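PDB 4GL3: putative glucoamylase from Bacteroides uniformis, which probably hydrolyses glucosidic bonds at the ends of glucose polymers, as a putative glucoamylase of the six-hairpin (alpha/alpha-barrel) clan. Local coordinates for residues S38-E43 against L83-F88; A63-I68 against H138-K143. All coordinates share one frame; numbering follows the deposited sequence.

Contact 1: residues S38-E43 against L83-F88; sequences SGLAHE and LKIVRF
Ser38 lies against Phe88 where the loop between helix 15-27 and strand 51-53 packs on helix 75-90 of what is probably an (alpha/alpha)6 barrel, as in other members of the six-hairpin clan. The tight part is a CH-pi contact: Ser38 CB sits over the middle of one face of the Phe88 ring, 3.4 Å from its centroid and 6° off the ring normal. Phe88 CG stands anti to its backbone N (chi1 -167°), which carries the ring out toward the loop. Leu40 CD1 reaches the same ring obliquely, 3.9 Å from Phe88 CE2, and strand 104-106 adds Met105 beside both side chains. An alanine in place of Phe88 would probably open a gap under Ser38 CB and Leu40 CD1. One turn back, Ile85 meets backbone: its CA makes a CA-H...O contact with Ser38 O at 3.4 Å. Gly39 has positive phi, and a side chain there would clash with Ile85 CG1. The looser side belongs to Lys84, which is partly exposed; its chain bends at chi3 (77°) and brings CE within 3.8 Å of Gly39 N, while NZ is hydrogen-bonded to Pro36 O. Ser38 OG, turned away from the ring, is hydrogen-bonded with Gly107 O and closes an ST turn by accepting from Leu40 N at 3.3 Å.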
loop_
_atom_site.group_PDB
_atom_site.type_symbol
_atom_site.label_atom_id
_atom_site.label_comp_id
_atom_site.label_asym_id
_atom_site.label_seq_id
_atom_site.Cartn_x
_atom_site.Cartn_y
_atom_site.Cartn_z
ATOM N N SER A 38 -14.061 -12.919 -9.174
ATOM C CA SER A 38 -13.293 -11.781 -9.653
ATOM C C SER A 38 -11.795 -11.842 -9.415
ATOM O O SER A 38 -11.067 -11.136 -10.103
ATOM C CB SER A 38 -13.815 -10.505 -8.989
ATOM O OG SER A 38 -13.717 -10.557 -7.561
ATOM N N GLY A 39 -11.348 -12.614 -8.405
ATOM C CA GLY A 39 -9.953 -12.585 -7.930
ATOM C C GLY A 39 -9.600 -11.430 -7.005
ATOM O O GLY A 39 -8.453 -11.312 -6.530
ATOM N N LEU A 40 -10.566 -10.571 -6.730
ATOM C CA LEU A 40 -10.333 -9.427 -5.864
ATOM C C LEU A 40 -10.268 -9.839 -4.389
ATOM O O LEU A 40 -10.778 -10.903 -3.976
ATOM C CB LEU A 40 -11.411 -8.334 -6.074
ATOM C CG LEU A 40 -11.564 -7.693 -7.455
ATOM C CD1 LEU A 40 -12.760 -6.715 -7.505
ATOM C CD2 LEU A 40 -10.239 -7.015 -7.869
ATOM N N ALA A 41 -9.591 -8.995 -3.617
ATOM C CA ALA A 41 -9.348 -9.225 -2.199
ATOM C C ALA A 41 -10.492 -8.698 -1.352
ATOM O O ALA A 41 -11.062 -7.622 -1.622
ATOM C CB ALA A 41 -8.032 -8.543 -1.787
ATOM N N HIS A 42 -10.873 -9.471 -0.349
ATOM C CA HIS A 42 -11.754 -8.992 0.703
ATOM C C HIS A 42 -11.063 -7.868 1.496
ATOM O O HIS A 42 -9.837 -7.883 1.705
ATOM C CB HIS A 42 -12.095 -10.100 1.700
ATOM C CG HIS A 42 -13.108 -11.075 1.227
ATOM N ND1 HIS A 42 -12.778 -12.221 0.533
ATOM C CD2 HIS A 42 -14.444 -11.110 1.399
ATOM C CE1 HIS A 42 -13.880 -12.894 0.264
ATOM N NE2 HIS A 42 -14.904 -12.240 0.779
ATOM N N GLU A 43 -11.852 -6.915 1.984
ATOM C CA GLU A 43 -11.320 -5.867 2.830
ATOM C C GLU A 43 -10.773 -6.467 4.118
ATOM O O GLU A 43 -9.760 -5.997 4.648
ATOM C CB GLU A 43 -12.410 -4.803 3.145
ATOM C CG GLU A 43 -12.157 -3.882 4.364
ATOM C CD GLU A 43 -11.145 -2.684 4.219
ATOM O OE1 GLU A 43 -10.805 -2.129 3.080
ATOM O OE2 GLU A 43 -10.685 -2.266 5.348
ATOM N N LEU A 83 -5.612 -12.458 -15.475
ATOM C CA LEU A 83 -6.579 -12.227 -16.548
ATOM C C LEU A 83 -8.006 -12.126 -15.984
ATOM O O LEU A 83 -8.745 -11.229 -16.400
ATOM C CB LEU A 83 -6.476 -13.274 -17.693
ATOM C CG LEU A 83 -7.390 -13.073 -18.932
ATOM C CD1 LEU A 83 -7.209 -11.674 -19.531
ATOM C CD2 LEU A 83 -7.163 -14.154 -19.987
ATOM N N LYS A 84 -8.384 -12.996 -15.043
ATOM C CA LYS A 84 -9.690 -12.912 -14.410
ATOM C C LYS A 84 -9.889 -11.513 -13.745
ATOM O O LYS A 84 -10.934 -10.882 -13.911
ATOM C CB LYS A 84 -9.914 -14.042 -13.384
ATOM C CG LYS A 84 -11.278 -14.028 -12.656
ATOM C CD LYS A 84 -11.619 -15.374 -12.002
ATOM C CE LYS A 84 -10.842 -15.548 -10.715
ATOM N NZ LYS A 84 -11.019 -16.873 -10.003
ATOM N N ILE A 85 -8.872 -11.044 -13.026
ATOM C CA ILE A 85 -8.922 -9.806 -12.330
ATOM C C ILE A 85 -9.100 -8.635 -13.272
ATOM O O ILE A 85 -10.004 -7.820 -13.064
ATOM C CB ILE A 85 -7.665 -9.576 -11.446
ATOM C CG1 ILE A 85 -7.674 -10.516 -10.238
ATOM C CG2 ILE A 85 -7.586 -8.128 -10.958
ATOM C CD1 ILE A 85 -6.307 -10.665 -9.527
ATOM N N VAL A 86 -8.265 -8.541 -14.295
ATOM C CA VAL A 86 -8.315 -7.374 -15.181
ATOM C C VAL A 86 -9.527 -7.410 -16.104
ATOM O O VAL A 86 -10.102 -6.346 -16.444
ATOM C CB VAL A 86 -6.975 -7.136 -15.953
ATOM C CG1 VAL A 86 -5.850 -7.026 -14.962
ATOM C CG2 VAL A 86 -6.678 -8.205 -16.987
ATOM N N ARG A 87 -9.990 -8.607 -16.453
ATOM C CA ARG A 87 -11.269 -8.688 -17.147
ATOM C C ARG A 87 -12.436 -8.168 -16.285
ATOM O O ARG A 87 -13.308 -7.479 -16.787
ATOM C CB ARG A 87 -11.586 -10.109 -17.637
ATOM C CG ARG A 87 -10.982 -10.494 -18.955
ATOM C CD ARG A 87 -11.242 -11.956 -19.306
ATOM N NE ARG A 87 -10.867 -12.232 -20.695
ATOM C CZ ARG A 87 -10.585 -13.443 -21.205
ATOM N NH1 ARG A 87 -10.597 -14.538 -20.439
ATOM N NH2 ARG A 87 -10.254 -13.567 -22.503
ATOM N N PHE A 88 -12.472 -8.550 -15.015
ATOM C CA PHE A 88 -13.508 -8.077 -14.113
ATOM C C PHE A 88 -13.479 -6.550 -13.922
ATOM O O PHE A 88 -14.529 -5.887 -13.932
ATOM C CB PHE A 88 -13.365 -8.762 -12.766
ATOM C CG PHE A 88 -14.555 -8.585 -11.859
ATOM C CD1 PHE A 88 -15.634 -9.479 -11.908
ATOM C CD2 PHE A 88 -14.572 -7.576 -10.923
ATOM C CE1 PHE A 88 -16.701 -9.327 -11.046
ATOM C CE2 PHE A 88 -15.644 -7.427 -10.060
ATOM C CZ PHE A 88 -16.695 -8.298 -10.117
#

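Contact 2: residues A63-I68 against H138-K143; sequences AIIVGI and HQYFTK
Ile65 and Tyr140 run past each other in opposite directions, so that a methyl of one lies over the ring of the other. Ile65 CG2 stands above the centre of one Tyr140 face, 3.7 Å from the centroid and 10° off the normal, a CH-pi contact. With CG anti to its backbone N (chi1 -180°), Tyr140 extends toward helix 54-69 and brings its hydroxyl to Ile68, OH lying 3.2 Å from Ile68 CG2. The polar need of this hydroxyl is met by a hydrogen bond with Glu69 OE2, one residue further along the same helix. The contact joins helix 54-69 to the C-terminal part of helix 124-140 and the residue after it, in what is probably an (alpha/alpha)6 barrel, as in the six-hairpin clan; helix 124-140 is followed by an inverse gamma turn centred on Phe141. The two consecutive aromatic rings stand nearly perpendicular: Tyr140 CD2 lies 3.6 Å above the centre of the Phe141 face, while Phe141 CD2 sits in plane at the edge of the Tyr140 ring. Ile68 CD1 touches both rings at an oblique slant, 3.8 Å from Tyr140 CE2 and equally far from Phe141 CZ. Ile65 CG1 is more distant from the second ring, 4.3 Å from Phe141 CE2. Leu399 of helix 395-401 packs on both Ile65 and Tyr140, whereas Met82 and Ile151, from helices 75-90 and 146-161, pack on Phe141.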
loop_
_atom_site.group_PDB
_atom_site.type_symbol
_atom_site.label_atom_id
_atom_site.label_comp_id
_atom_site.label_asym_id
_atom_site.label_seq_id
_atom_site.Cartn_x
_atom_site.Cartn_y
_atom_site.Cartn_z
ATOM N N ALA A 63 1.087 -9.140 -4.945
ATOM C CA ALA A 63 1.273 -10.406 -4.240
ATOM C C ALA A 63 1.253 -11.596 -5.195
ATOM O O ALA A 63 2.032 -12.552 -5.034
ATOM C CB ALA A 63 0.231 -10.579 -3.133
ATOM N N ILE A 64 0.400 -11.557 -6.215
ATOM C CA ILE A 64 0.391 -12.632 -7.194
ATOM C C ILE A 64 1.761 -12.745 -7.924
ATOM O O ILE A 64 2.297 -13.855 -8.099
ATOM C CB ILE A 64 -0.752 -12.505 -8.196
ATOM C CG1 ILE A 64 -2.071 -12.792 -7.473
ATOM C CG2 ILE A 64 -0.570 -13.464 -9.377
ATOM C CD1 ILE A 64 -3.281 -12.233 -8.187
ATOM N N ILE A 65 2.326 -11.615 -8.328
ATOM C CA ILE A 65 3.631 -11.610 -8.999
ATOM C C ILE A 65 4.723 -12.186 -8.070
ATOM O O ILE A 65 5.520 -13.042 -8.502
ATOM C CB ILE A 65 4.037 -10.205 -9.494
ATOM C CG1 ILE A 65 2.951 -9.632 -10.453
ATOM C CG2 ILE A 65 5.406 -10.267 -10.192
ATOM C CD1 ILE A 65 3.045 -8.108 -10.621
ATOM N N VAL A 66 4.709 -11.775 -6.795
ATOM C CA VAL A 66 5.629 -12.316 -5.776
ATOM C C VAL A 66 5.471 -13.837 -5.675
ATOM O O VAL A 66 6.438 -14.599 -5.722
ATOM C CB VAL A 66 5.418 -11.637 -4.399
ATOM C CG1 VAL A 66 6.248 -12.300 -3.287
ATOM C CG2 VAL A 66 5.745 -10.133 -4.475
ATOM N N GLY A 67 4.223 -14.275 -5.616
ATOM C CA GLY A 67 3.901 -15.712 -5.511
ATOM C C GLY A 67 4.367 -16.568 -6.677
ATOM O O GLY A 67 4.800 -17.709 -6.472
ATOM N N ILE A 68 4.293 -16.028 -7.895
ATOM C CA ILE A 68 4.819 -16.739 -9.052
ATOM C C ILE A 68 6.335 -16.901 -8.912
ATOM O O ILE A 68 6.859 -17.995 -9.071
ATOM C CB ILE A 68 4.544 -16.030 -10.397
ATOM C CG1 ILE A 68 3.039 -15.985 -10.706
ATOM C CG2 ILE A 68 5.284 -16.755 -11.510
ATOM C CD1 ILE A 68 2.655 -14.992 -11.801
ATOM N N HIS A 138 1.719 -5.232 -15.904
ATOM C CA HIS A 138 1.986 -4.944 -17.326
ATOM C C HIS A 138 3.457 -5.203 -17.714
ATOM O O HIS A 138 3.742 -5.708 -18.769
ATOM C CB HIS A 138 1.598 -3.478 -17.681
ATOM C CG HIS A 138 1.700 -3.162 -19.138
ATOM N ND1 HIS A 138 2.883 -2.762 -19.729
ATOM C CD2 HIS A 138 0.771 -3.180 -20.127
ATOM C CE1 HIS A 138 2.688 -2.587 -21.030
ATOM N NE2 HIS A 138 1.416 -2.833 -21.303
ATOM N N GLN A 139 4.370 -4.853 -16.834
ATOM C CA GLN A 139 5.791 -5.014 -17.081
ATOM C C GLN A 139 6.290 -6.408 -16.772
ATOM O O GLN A 139 7.405 -6.749 -17.174
ATOM C CB GLN A 139 6.594 -3.978 -16.266
ATOM C CG GLN A 139 6.227 -2.546 -16.646
ATOM C CD GLN A 139 6.518 -2.226 -18.106
ATOM O OE1 GLN A 139 5.607 -2.193 -18.950
ATOM N NE2 GLN A 139 7.801 -2.045 -18.427
ATOM N N TYR A 140 5.492 -7.225 -16.080
ATOM C CA TYR A 140 5.916 -8.608 -15.739
ATOM C C TYR A 140 5.414 -9.654 -16.738
ATOM O O TYR A 140 6.162 -10.540 -17.147
ATOM C CB TYR A 140 5.364 -8.994 -14.362
ATOM C CG TYR A 140 5.755 -10.399 -13.919
ATOM C CD1 TYR A 140 7.055 -10.682 -13.479
ATOM C CD2 TYR A 140 4.832 -11.436 -13.930
ATOM C CE1 TYR A 140 7.414 -11.954 -13.057
ATOM C CE2 TYR A 140 5.186 -12.712 -13.526
ATOM C CZ TYR A 140 6.475 -12.955 -13.083
ATOM O OH TYR A 140 6.806 -14.193 -12.711
ATOM N N PHE A 141 4.130 -9.574 -17.104
ATOM C CA PHE A 141 3.499 -10.553 -18.032
ATOM C C PHE A 141 3.772 -10.258 -19.503
ATOM O O PHE A 141 2.858 -9.885 -20.249
ATOM C CB PHE A 141 1.992 -10.644 -17.772
ATOM C CG PHE A 141 1.663 -11.209 -16.429
ATOM C CD1 PHE A 141 1.760 -12.561 -16.200
ATOM C CD2 PHE A 141 1.326 -10.391 -15.394
ATOM C CE1 PHE A 141 1.510 -13.088 -14.952
ATOM C CE2 PHE A 141 1.037 -10.898 -14.148
ATOM C CZ PHE A 141 1.112 -12.264 -13.940
ATOM N N THR A 142 5.026 -10.479 -19.902
ATOM C CA THR A 142 5.559 -10.046 -21.190
ATOM C C THR A 142 5.620 -11.150 -22.235
ATOM O O THR A 142 6.108 -10.917 -23.321
ATOM C CB THR A 142 6.995 -9.487 -21.009
ATOM O OG1 THR A 142 7.793 -10.503 -20.433
ATOM C CG2 THR A 142 7.031 -8.322 -20.062
ATOM N N LYS A 143 5.127 -12.351 -21.944
ATOM C CA LYS A 143 5.172 -13.457 -22.911
ATOM C C LYS A 143 4.237 -13.201 -24.085
ATOM O O LYS A 143 3.177 -12.611 -23.920
ATOM C CB LYS A 143 4.751 -14.772 -22.255
ATOM C CG LYS A 143 5.606 -15.188 -21.083
ATOM C CD LYS A 143 5.405 -16.659 -20.804
ATOM C CE LYS A 143 6.578 -17.231 -20.042
ATOM N NZ LYS A 143 6.453 -18.704 -20.091
#

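How the contacts relate
Contacts 1 and 2 lie with their centres about 15 Å apart, and each is about 17 Å from the centre of the chain. They meet directly where Ile85 CD1 of contact 1 packs 3.7 Å from Ile64 CD1 of contact 2, on helices 75-90 and 54-69, which follow one another in the sequence. Their segments alternate along the chain, so the two contacts cross along it: helix 54-69 follows the loop of contact 1, and helix 75-90 lies in sequence between the two segments of contact 2. A bound di(hydroxyethyl)ether, probably from the crystallisation liquor, lies about 10 Å from the Lys84 side chain, and the Phe141 side chain is about 12 Å from a bound di(hydroxyethyl)ether.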